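Side-chain contacts in 3-methyladenine dna-glycosylase (Archaeoglobus fulgidus, PDB 2JHN), which belongs to the helix-hairpin-helix superfamily of base excision DNA repair proteins and also carries a TATA-box binding protein-like domain: residues A[14-17]-A[18-21]; A[281-284]-A[285-289]; A[131-134]-A[135-139]; A[100-103]-A[104-108]; A[51-54]-A[55-59]. The protein carries 1 engineered substitution. One frame throughout, in Å; residues are numbered along the deposited sequence. Where two conformers were deposited one is given.

Interaction 1 (A[14-17]-A[18-21]); sequences LKMK and FFVL. With NA (sodium ion), chain F.
Phe19 N turns back to Met16 O, 3.1 Å away, as the chain runs out of helix 12-17 into a loop. The approach is steep, since the amide nitrogen of Phe19 stands 53° out of the carbonyl plane of Met16. Phe18 N makes two longer, weak bonds, to Leu14 O and Lys15 O. A water joins Met16 O to Phe19 O and donates to both; it lies 2.8 Å from Met16 O.

The side chains of Met16 and Phe19 lie alongside each other and point the same way. Met16 has its CG beside the backbone N (chi1 -61°), and the chain bends at both chi2 and chi3. This brings CE to the edge of the Phe19 ring, in its plane, with CE 3.8 Å from Phe19 CE2. Met16 SD is 5.2 Å from the ring centroid of Phe19 and obliquely placed, a Met-aromatic contact. Val30 of strand 29-31 touches both side chains, and Trp35 meets the Phe19 ring.

Phe18 goes instead to helix 274-287. Its CB sits 3.3 Å from Lys15 O, and its CG swings beside the carbonyl carbon (chi1 -164°). Arg286 gives the ring a cation-pi contact. Lys15 NZ is held by Phe108 O and Gly81 O.

Further on, Leu21 O binds the sodium ion at 2.5 Å, together with a water, Leu24, Thr26 and Asp28. Met16 O, gripped by an amide and by the bridging water, probably steadies the exit from the helix, while Leu21 O ties the loop to the metal.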
# COMPACT_ATOMS: atom_id res chain seq x y z
N LEU A 14 2.57 7.52 -13.22
CA LEU A 14 2.40 8.03 -11.84
C LEU A 14 1.97 6.93 -10.84
O LEU A 14 2.46 6.90 -9.72
CB LEU A 14 1.40 9.19 -11.80
CG LEU A 14 1.89 10.55 -12.34
CD1 LEU A 14 0.84 11.62 -12.14
CD2 LEU A 14 3.21 10.99 -11.71
N LYS A 15 1.08 6.04 -11.26
CA LYS A 15 0.74 4.85 -10.44
C LYS A 15 1.99 4.04 -10.11
O LYS A 15 2.18 3.64 -8.97
CB LYS A 15 -0.30 3.96 -11.13
CG LYS A 15 -1.72 4.52 -11.15
CD LYS A 15 -2.33 4.66 -9.78
CE LYS A 15 -3.86 4.65 -9.88
NZ LYS A 15 -4.36 4.95 -8.53
N MET A 16 2.86 3.81 -11.11
CA MET A 16 4.10 3.05 -10.91
C MET A 16 5.16 3.81 -10.08
O MET A 16 5.93 3.19 -9.35
CB MET A 16 4.65 2.57 -12.26
CG MET A 16 3.72 1.64 -13.03
SD MET A 16 3.31 0.14 -12.09
CE MET A 16 1.67 0.55 -11.47
N LYS A 17 5.18 5.14 -10.20
CA LYS A 17 6.11 5.97 -9.43
C LYS A 17 5.88 5.83 -7.93
O LYS A 17 6.77 6.09 -7.12
CB LYS A 17 5.96 7.44 -9.82
CG LYS A 17 7.02 7.97 -10.79
CD LYS A 17 6.67 9.40 -11.22
CE LYS A 17 6.20 10.23 -10.04
NZ LYS A 17 7.30 10.91 -9.37
N PHE A 18 4.67 5.40 -7.57
CA PHE A 18 4.34 5.21 -6.16
C PHE A 18 5.21 4.15 -5.50
O PHE A 18 5.46 4.24 -4.31
CB PHE A 18 2.86 4.85 -5.98
CG PHE A 18 2.38 5.02 -4.57
CD1 PHE A 18 2.01 6.28 -4.10
CD2 PHE A 18 2.27 3.91 -3.73
CE1 PHE A 18 1.57 6.44 -2.79
CE2 PHE A 18 1.81 4.07 -2.40
CZ PHE A 18 1.47 5.33 -1.94
N PHE A 19 5.69 3.18 -6.29
CA PHE A 19 6.60 2.14 -5.84
C PHE A 19 8.00 2.71 -5.62
O PHE A 19 8.56 3.39 -6.49
CB PHE A 19 6.64 0.97 -6.84
CG PHE A 19 5.34 0.20 -6.93
CD1 PHE A 19 4.94 -0.66 -5.89
CD2 PHE A 19 4.52 0.34 -8.03
CE1 PHE A 19 3.75 -1.38 -5.97
CE2 PHE A 19 3.29 -0.38 -8.11
CZ PHE A 19 2.92 -1.24 -7.08
N VAL A 20 8.56 2.42 -4.46
CA VAL A 20 9.78 3.07 -4.03
C VAL A 20 11.04 2.40 -4.60
O VAL A 20 12.01 3.07 -4.97
CB VAL A 20 9.74 3.26 -2.48
CG1 VAL A 20 10.98 2.73 -1.78
CG2 VAL A 20 9.39 4.71 -2.14
N LEU A 21 10.99 1.08 -4.73
CA LEU A 21 12.09 0.30 -5.29
C LEU A 21 11.54 -0.68 -6.33
O LEU A 21 11.43 -1.88 -6.06
CB LEU A 21 12.83 -0.47 -4.19
CG LEU A 21 13.74 0.34 -3.27
CD1 LEU A 21 14.02 -0.48 -2.02
CD2 LEU A 21 15.04 0.71 -3.98
NA NA F . 9.54 -3.60 -6.18
O HOH W 1 8.70 3.18 -9.34
O HOH W 2 8.13 -2.07 -5.94

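Interaction 2 (A[281-284]-A[285-289]); sequences LFLY and DRFFS
Tyr284 and Phe288 meet at the C-terminal end of helix 274-287. Phe288 is the first residue to leave helical backbone angles, yet its N still bonds to Tyr284 O at 2.8 Å. Before it, Asp285 N, Arg286 N and Phe287 N bond in the same way to Leu281 O, Phe282 O and Leu283 O.

Both rings have CG beside the carbonyl carbon (chi1 -168° for Tyr284, -160° for Phe288), which lets them meet. They are oblique, with planes at 48°. Tyr284 CE1 comes 3.5 Å from Phe288 CD2. Tyr284 OH lies at the edge of the Phe288 ring, in its plane. One residue earlier, Leu283 meets Phe287: its CD2 reaches the ring edge, in plane, 3.7 Å from Phe287 CE2. Arg286 runs extended past Phe282 O, with Arg286 CG nearest to it, and Phe282 CB lies over one face of its guanidinium, 4.5 Å from Arg286 CZ.

Neighbouring helices take the ends of two side chains. Asp285 OD2 forms a salt bridge with Arg245 of helix 241-251, and Phe288 has a cation-pi contact with Arg104 of helix 96-104. Regular i to i+4 bonds, with side chains paired at the same spacing, are typical of an alpha helix, here in its last turn.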
# COMPACT_ATOMS: atom_id res chain seq x y z
N LEU A 281 -0.36 13.00 -0.37
CA LEU A 281 0.56 13.55 0.65
C LEU A 281 1.86 12.71 0.72
O LEU A 281 2.94 13.28 0.86
CB LEU A 281 -0.11 13.64 2.03
CG LEU A 281 -1.29 14.61 2.15
CD1 LEU A 281 -1.95 14.49 3.52
CD2 LEU A 281 -0.88 16.08 1.88
N PHE A 282 1.76 11.39 0.58
CA PHE A 282 2.97 10.56 0.52
C PHE A 282 3.82 10.95 -0.70
O PHE A 282 5.04 11.09 -0.60
CB PHE A 282 2.66 9.06 0.41
CG PHE A 282 2.09 8.43 1.67
CD1 PHE A 282 2.48 8.84 2.95
CD2 PHE A 282 1.17 7.39 1.55
CE1 PHE A 282 1.92 8.20 4.12
CE2 PHE A 282 0.63 6.75 2.67
CZ PHE A 282 1.01 7.17 3.96
N LEU A 283 3.19 11.11 -1.86
CA LEU A 283 3.93 11.51 -3.06
C LEU A 283 4.60 12.87 -2.86
O LEU A 283 5.75 13.06 -3.23
CB LEU A 283 3.00 11.56 -4.27
CG LEU A 283 2.45 10.24 -4.79
CD1 LEU A 283 1.30 10.50 -5.74
CD2 LEU A 283 3.58 9.45 -5.45
N TYR A 284 3.86 13.81 -2.28
CA TYR A 284 4.31 15.19 -2.01
C TYR A 284 5.50 15.18 -1.07
O TYR A 284 6.52 15.84 -1.32
CB TYR A 284 3.15 15.98 -1.39
CG TYR A 284 3.38 17.46 -1.34
CD1 TYR A 284 3.36 18.23 -2.50
CD2 TYR A 284 3.59 18.11 -0.14
CE1 TYR A 284 3.56 19.59 -2.45
CE2 TYR A 284 3.79 19.48 -0.08
CZ TYR A 284 3.77 20.21 -1.24
OH TYR A 284 3.98 21.56 -1.20
N ASP A 285 5.39 14.42 0.01
CA ASP A 285 6.49 14.27 0.95
C ASP A 285 7.74 13.63 0.32
O ASP A 285 8.87 14.04 0.62
CB ASP A 285 6.06 13.47 2.18
CG ASP A 285 7.16 13.42 3.26
OD1 ASP A 285 7.63 14.51 3.72
OD2 ASP A 285 7.53 12.29 3.64
N ARG A 286 7.53 12.63 -0.54
CA ARG A 286 8.65 11.93 -1.18
C ARG A 286 9.27 12.78 -2.30
O ARG A 286 10.50 12.77 -2.46
CB ARG A 286 8.19 10.61 -1.79
CG ARG A 286 7.87 9.48 -0.81
CD ARG A 286 7.36 8.27 -1.61
NE ARG A 286 6.63 7.26 -0.82
CZ ARG A 286 5.81 6.39 -1.39
NH1 ARG A 286 5.62 6.45 -2.71
NH2 ARG A 286 5.17 5.48 -0.65
N PHE A 287 8.42 13.49 -3.05
CA PHE A 287 8.80 14.10 -4.34
C PHE A 287 8.86 15.63 -4.40
O PHE A 287 9.27 16.22 -5.42
CB PHE A 287 7.90 13.61 -5.48
CG PHE A 287 8.10 12.16 -5.81
CD1 PHE A 287 9.38 11.65 -6.02
CD2 PHE A 287 7.02 11.31 -5.91
CE1 PHE A 287 9.58 10.31 -6.34
CE2 PHE A 287 7.20 9.96 -6.22
CZ PHE A 287 8.48 9.46 -6.44
N PHE A 288 8.44 16.28 -3.32
CA PHE A 288 8.50 17.73 -3.25
C PHE A 288 8.77 18.15 -1.80
O PHE A 288 8.04 18.97 -1.22
CB PHE A 288 7.21 18.35 -3.83
CG PHE A 288 7.35 19.81 -4.24
CD1 PHE A 288 8.17 20.18 -5.31
CD2 PHE A 288 6.63 20.80 -3.56
CE1 PHE A 288 8.30 21.53 -5.69
CE2 PHE A 288 6.75 22.15 -3.94
CZ PHE A 288 7.59 22.51 -5.00
N SER A 289 9.82 17.53 -1.21
CA SER A 289 10.41 17.94 0.09
C SER A 289 11.31 16.89 0.77
O SER A 289 12.34 17.24 1.36
CB SER A 289 9.34 18.45 1.08
OG SER A 289 8.72 17.39 1.80

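Interaction 3 (A[131-134]-A[135-139]); sequences ISFV and VAEKL
Phe133 and Glu137, one turn apart at the start of helix 133-147, make the CH-pi contact here. Glu137 CG lies over one face of the Phe133 ring, 3.8 Å from its centroid and shifted toward the rim. The Glu137 chain bends at chi2 (-76°), which folds its carboxylate back along the ring. The carboxylate and ring planes are 13° apart and stacked, with Glu137 CD 3.6 Å from Phe133 CZ. Glu137 OE1 has a long, weak ion pair with Lys124, and the side chain is about 6 Å from the sodium ion bound by Leu21.

The hydrogen bonds begin with a cap. Ser132 is the N-cap residue. Its OG is turned between the backbone N and the carbonyl carbon (chi1 69°) and accepts from Val135 N at 3.2 Å. Ser132 O takes Ala136 N, Phe133 O takes Glu137 N, and Val134 O takes Lys138 N.

The apolar contacts gather round one methyl. Ile131 CD1 touches Val135 CG1 at 3.8 Å, Ala136 CB at 4.0 Å and Leu139 CD1 at 3.9 Å. It also lies close to Ala136 N and CA. Ile131 precedes the cap and meets Ala136 five residues on, as in a hydrophobic staple. Ile127 of helix 118-127 packs on Ala136 and Leu139. Val20 touches Phe133 and Val134.

Polar cap and apolar staple together probably help fix the first turn, with the serine oxygen satisfying one of its amides. The glutamate lays both its aliphatic part and its carboxylate on the ring, so the weak ion pair is not its sole restraint.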
# COMPACT_ATOMS: atom_id res chain seq x y z
N ILE A 131 11.90 3.15 11.24
CA ILE A 131 12.87 3.19 10.12
C ILE A 131 12.27 3.88 8.91
O ILE A 131 11.07 4.17 8.89
CB ILE A 131 13.43 1.77 9.75
CG1 ILE A 131 12.30 0.81 9.33
CG2 ILE A 131 14.27 1.20 10.89
CD1 ILE A 131 12.79 -0.52 8.70
N SER A 132 13.11 4.17 7.91
CA SER A 132 12.64 4.79 6.68
C SER A 132 11.90 3.76 5.85
O SER A 132 12.13 2.55 6.00
CB SER A 132 13.79 5.39 5.86
OG SER A 132 14.64 4.39 5.31
N PHE A 133 11.02 4.24 4.97
CA PHE A 133 10.30 3.38 4.04
C PHE A 133 11.24 2.61 3.09
O PHE A 133 11.05 1.41 2.87
CB PHE A 133 9.23 4.18 3.26
CG PHE A 133 8.29 3.33 2.46
CD1 PHE A 133 7.45 2.39 3.08
CD2 PHE A 133 8.23 3.46 1.07
CE1 PHE A 133 6.57 1.61 2.32
CE2 PHE A 133 7.36 2.67 0.31
CZ PHE A 133 6.53 1.75 0.93
N VAL A 134 12.25 3.27 2.54
CA VAL A 134 13.24 2.60 1.68
C VAL A 134 13.94 1.42 2.39
O VAL A 134 14.08 0.34 1.80
CB VAL A 134 14.32 3.58 1.11
CG1 VAL A 134 15.49 2.81 0.49
CG2 VAL A 134 13.71 4.52 0.08
N VAL A 135 14.40 1.63 3.63
CA VAL A 135 15.01 0.53 4.43
C VAL A 135 13.99 -0.61 4.69
O VAL A 135 14.33 -1.80 4.63
CB VAL A 135 15.63 1.06 5.78
CG1 VAL A 135 15.96 -0.08 6.74
CG2 VAL A 135 16.90 1.90 5.52
N ALA A 136 12.74 -0.23 4.96
CA ALA A 136 11.65 -1.18 5.19
C ALA A 136 11.40 -2.06 3.97
O ALA A 136 11.22 -3.26 4.10
CB ALA A 136 10.36 -0.45 5.58
N GLU A 137 11.39 -1.44 2.80
CA GLU A 137 11.17 -2.16 1.54
C GLU A 137 12.31 -3.15 1.20
O GLU A 137 12.06 -4.22 0.64
CB GLU A 137 10.93 -1.16 0.41
CG GLU A 137 9.61 -0.38 0.57
CD GLU A 137 8.39 -1.23 0.21
OE1 GLU A 137 7.88 -1.96 1.09
OE2 GLU A 137 7.94 -1.15 -0.97
N LYS A 138 13.55 -2.77 1.52
CA LYS A 138 14.67 -3.71 1.35
C LYS A 138 14.53 -4.91 2.27
O LYS A 138 14.83 -6.03 1.87
CB LYS A 138 16.02 -3.00 1.60
CG LYS A 138 16.37 -2.04 0.49
CD LYS A 138 17.73 -1.41 0.73
CE LYS A 138 17.96 -0.33 -0.31
NZ LYS A 138 19.41 0.02 -0.40
N LEU A 139 14.05 -4.67 3.50
CA LEU A 139 13.77 -5.76 4.44
C LEU A 139 12.67 -6.67 3.89
O LEU A 139 12.80 -7.90 3.93
CB LEU A 139 13.42 -5.23 5.82
CG LEU A 139 14.64 -4.84 6.67
CD1 LEU A 139 14.25 -4.00 7.87
CD2 LEU A 139 15.39 -6.10 7.11

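Interaction 4 (A[100-103]-A[104-108]); sequences MLKN and RFYGF
Lys102 and Tyr106 lie side by side and point the same way where helix 96-104 gives way to a loop. Both have CG beside the carbonyl carbon (chi1 178° and -175°). Lys102 CG is 4.1 Å from Tyr106 CD1. Lys102 O sits at the edge of the Tyr106 ring, in its plane, and 3.4 Å from Tyr106 CB. Tyr106 N is bonded to Asn103 O, but weakly. Nearby, Phe105 CD2 is 3.7 Å from Leu101 O. The centre of one face of the Phe105 ring has Arg104 CG 3.7 Å above it.

Backbone bonds set these places. Arg104 N bonds to Met100 O, and Phe105 N to Leu101 O at 3.1 Å. Phe105 then leaves helical angles, and a type II turn runs from it to Phe108, closed by Phe108 N on Phe105 O. Gly107 holds a positive phi of 98° in this turn, a backbone shape that suits glycine, which has no CB to meet Tyr106 O.

Farther out, Lys102 NZ forms a salt bridge with Asp93, and Phe108 meets Tyr280 edge-to-face. The helix end and its turn pack against helix 86-93 through Lys102 and Tyr106, and against helix 274-287 through Leu101, Phe105 and Phe108.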
# COMPACT_ATOMS: atom_id res chain seq x y z
N MET A 100 -3.68 22.12 -6.08
CA MET A 100 -2.23 22.15 -6.26
C MET A 100 -1.59 20.75 -6.26
O MET A 100 -0.72 20.44 -7.09
CB MET A 100 -1.65 22.99 -5.12
CG MET A 100 -0.25 23.53 -5.29
SD MET A 100 0.02 24.83 -4.08
CE MET A 100 -0.80 26.20 -4.85
N LEU A 101 -2.03 19.92 -5.32
CA LEU A 101 -1.63 18.50 -5.22
C LEU A 101 -2.16 17.68 -6.39
O LEU A 101 -1.42 16.89 -6.99
CB LEU A 101 -2.16 17.88 -3.93
CG LEU A 101 -1.47 17.96 -2.58
CD1 LEU A 101 -2.26 17.10 -1.62
CD2 LEU A 101 -0.02 17.47 -2.69
N LYS A 102 -3.44 17.85 -6.71
CA LYS A 102 -4.06 17.16 -7.83
C LYS A 102 -3.33 17.44 -9.13
O LYS A 102 -3.10 16.53 -9.91
CB LYS A 102 -5.53 17.56 -7.99
CG LYS A 102 -6.22 16.89 -9.21
CD LYS A 102 -7.67 17.37 -9.40
CE LYS A 102 -7.75 18.82 -9.86
NZ LYS A 102 -7.84 18.95 -11.36
N ASN A 103 -2.96 18.71 -9.35
CA ASN A 103 -2.28 19.09 -10.59
C ASN A 103 -0.83 18.61 -10.66
O ASN A 103 -0.38 18.17 -11.72
CB ASN A 103 -2.41 20.60 -10.83
CG ASN A 103 -3.84 21.01 -11.23
OD1 ASN A 103 -4.56 20.25 -11.89
ND2 ASN A 103 -4.26 22.20 -10.82
N ARG A 104 -0.12 18.65 -9.53
CA ARG A 104 1.25 18.15 -9.46
C ARG A 104 1.30 16.66 -9.82
O ARG A 104 2.21 16.24 -10.52
CB ARG A 104 1.90 18.40 -8.08
CG ARG A 104 3.36 17.90 -7.99
CD ARG A 104 4.12 18.42 -6.77
NE ARG A 104 4.36 19.87 -6.84
CZ ARG A 104 5.40 20.42 -7.45
NH1 ARG A 104 6.31 19.66 -8.06
NH2 ARG A 104 5.52 21.75 -7.48
N PHE A 105 0.32 15.88 -9.33
CA PHE A 105 0.29 14.43 -9.62
C PHE A 105 -0.94 14.05 -10.47
O PHE A 105 -1.61 13.04 -10.23
CB PHE A 105 0.41 13.62 -8.31
CG PHE A 105 1.62 13.99 -7.49
CD1 PHE A 105 2.92 13.64 -7.92
CD2 PHE A 105 1.48 14.73 -6.31
CE1 PHE A 105 4.05 14.01 -7.16
CE2 PHE A 105 2.59 15.10 -5.54
CZ PHE A 105 3.89 14.74 -5.96
N TYR A 106 -1.20 14.85 -11.50
CA TYR A 106 -2.46 14.68 -12.24
C TYR A 106 -2.55 13.34 -12.96
O TYR A 106 -1.61 12.95 -13.65
CB TYR A 106 -2.75 15.83 -13.23
CG TYR A 106 -4.13 15.61 -13.84
CD1 TYR A 106 -5.29 15.84 -13.09
CD2 TYR A 106 -4.26 15.07 -15.13
CE1 TYR A 106 -6.57 15.59 -13.62
CE2 TYR A 106 -5.55 14.80 -15.68
CZ TYR A 106 -6.68 15.07 -14.92
OH TYR A 106 -7.93 14.82 -15.45
N GLY A 107 -3.67 12.63 -12.77
CA GLY A 107 -3.86 11.32 -13.41
C GLY A 107 -3.54 10.17 -12.47
O GLY A 107 -3.75 9.01 -12.82
N PHE A 108 -3.05 10.50 -11.28
CA PHE A 108 -2.87 9.48 -10.24
C PHE A 108 -4.19 8.83 -9.81
O PHE A 108 -4.18 7.65 -9.43
CB PHE A 108 -2.07 10.01 -9.05
CG PHE A 108 -1.75 8.95 -8.00
CD1 PHE A 108 -0.62 8.13 -8.12
CD2 PHE A 108 -2.60 8.77 -6.90
CE1 PHE A 108 -0.30 7.15 -7.14
CE2 PHE A 108 -2.31 7.76 -5.92
CZ PHE A 108 -1.14 6.97 -6.05

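Interaction 5 (A[51-54]-A[55-59]); sequences YPES and ERTIV
Tyr51 and Val59 form the close-packed end of this hairpin contact. They are a hydrogen-bonded antiparallel pair, with Val59 N 2.8 Å from Tyr51 O and Tyr51 N bonded to Val59 O. Tyr51 has its CG between the backbone N and the carbonyl carbon (chi1 55°), which lays the ring over its partner. Val59 CB stands over one ring face, toward the rim, and Val59 CG1 is 3.4 Å from Tyr51 OH. That hydroxyl is bonded to Glu61. On the other face of the sheet, Pro52 CB meets Ile58 CD1 at 4.0 Å, and Trp12 of helix 12-17 packs on both.

Toward the turn the contact is more polar, and exposed at Glu53, Ser54, Glu55 and Arg56. Glu53 N bonds to Thr57 O at 2.9 Å, and Ser54 N reaches the same oxygen weakly. Thr57 N closes the turn on Ser54 O. Glu53 and Thr57 send their polar ends to Arg3 and Glu5 of strand 2-5. Arg56 NE makes a 3.0 Å salt bridge with Glu55 OE2, on the anti side and about 30° out of the carboxylate plane.

Glu53 and Ser54 both face Thr57: a classic beta bulge where a hairpin strand enters its type I turn.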
# COMPACT_ATOMS: atom_id res chain seq x y z
N TYR A 51 -0.41 -3.87 -17.39
CA TYR A 51 0.23 -2.77 -18.09
C TYR A 51 -0.86 -2.15 -18.98
O TYR A 51 -1.80 -2.84 -19.37
CB TYR A 51 1.42 -3.25 -18.93
CG TYR A 51 1.05 -4.35 -19.91
CD1 TYR A 51 0.60 -4.04 -21.20
CD2 TYR A 51 1.16 -5.70 -19.56
CE1 TYR A 51 0.23 -5.06 -22.10
CE2 TYR A 51 0.81 -6.73 -20.46
CZ TYR A 51 0.35 -6.38 -21.74
OH TYR A 51 -0.01 -7.35 -22.66
N PRO A 52 -0.75 -0.84 -19.26
CA PRO A 52 -1.73 -0.13 -20.06
C PRO A 52 -1.61 -0.45 -21.56
O PRO A 52 -0.50 -0.57 -22.09
CB PRO A 52 -1.39 1.33 -19.82
CG PRO A 52 0.03 1.36 -19.46
CD PRO A 52 0.33 0.04 -18.77
N GLU A 53 -2.74 -0.58 -22.24
CA GLU A 53 -2.67 -0.50 -23.70
C GLU A 53 -3.14 0.87 -24.20
O GLU A 53 -2.80 1.29 -25.33
CB GLU A 53 -3.32 -1.70 -24.38
CG GLU A 53 -4.74 -1.53 -24.74
CD GLU A 53 -5.35 -2.77 -25.37
OE1 GLU A 53 -4.64 -3.69 -25.87
OE2 GLU A 53 -6.57 -2.86 -25.32
N SER A 54 -3.89 1.58 -23.35
CA SER A 54 -4.29 2.97 -23.60
C SER A 54 -4.57 3.68 -22.28
O SER A 54 -4.55 3.04 -21.22
CB SER A 54 -5.55 3.03 -24.47
OG SER A 54 -6.72 2.61 -23.78
N GLU A 55 -4.86 4.98 -22.35
CA GLU A 55 -5.20 5.77 -21.15
C GLU A 55 -6.30 5.14 -20.28
O GLU A 55 -6.28 5.31 -19.05
CB GLU A 55 -5.56 7.22 -21.52
CG GLU A 55 -6.87 7.42 -22.30
CD GLU A 55 -7.34 8.89 -22.33
OE1 GLU A 55 -6.47 9.80 -22.25
OE2 GLU A 55 -8.57 9.14 -22.43
N ARG A 56 -7.23 4.41 -20.91
CA ARG A 56 -8.40 3.88 -20.24
C ARG A 56 -8.52 2.36 -20.23
O ARG A 56 -9.57 1.82 -19.89
CB ARG A 56 -9.69 4.47 -20.83
CG ARG A 56 -9.78 5.96 -20.66
CD ARG A 56 -11.12 6.53 -21.10
NE ARG A 56 -10.99 7.99 -21.15
CZ ARG A 56 -12.00 8.84 -21.32
NH1 ARG A 56 -13.25 8.40 -21.46
NH2 ARG A 56 -11.74 10.14 -21.34
N THR A 57 -7.44 1.66 -20.59
CA THR A 57 -7.50 0.20 -20.69
C THR A 57 -6.25 -0.41 -20.11
O THR A 57 -5.16 -0.16 -20.61
CB THR A 57 -7.65 -0.28 -22.16
OG1 THR A 57 -8.81 0.30 -22.73
CG2 THR A 57 -7.77 -1.81 -22.22
N ILE A 58 -6.42 -1.24 -19.08
CA ILE A 58 -5.30 -1.96 -18.49
C ILE A 58 -5.42 -3.43 -18.91
O ILE A 58 -6.42 -4.09 -18.66
CB ILE A 58 -5.27 -1.83 -16.92
CG1 ILE A 58 -5.26 -0.36 -16.46
CG2 ILE A 58 -4.11 -2.65 -16.31
CD1 ILE A 58 -4.14 0.54 -17.06
N VAL A 59 -4.38 -3.92 -19.57
CA VAL A 59 -4.28 -5.34 -19.89
C VAL A 59 -3.72 -6.12 -18.69
O VAL A 59 -2.77 -5.68 -18.04
CB VAL A 59 -3.40 -5.55 -21.13
CG1 VAL A 59 -3.21 -7.07 -21.44
CG2 VAL A 59 -4.01 -4.81 -22.31

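Interactions 1, 2 and 4 adjoin one another: Phe18 packs on Leu283, Leu14 on the turn of 104-108, and Leu101 on Tyr284. All three are helix ends; interaction 2 is rich in aromatic pairs, interaction 4 is dominated by backbone bonds, and interaction 1 leads to a metal. Interaction 3 is a helix start, so a serine side chain caps it. It touches interaction 1 through Val20 and Leu21. Interaction 5 is the strand contact, on the sheet, about 17 Å from interaction 1 between centres. Interaction 1 lies nearest the chain's centre, with Lys15, Met16 and Phe18 buried. Interaction 4 has more exposed residues, and interaction 5, the farthest out, has charged residues at its exposed turn.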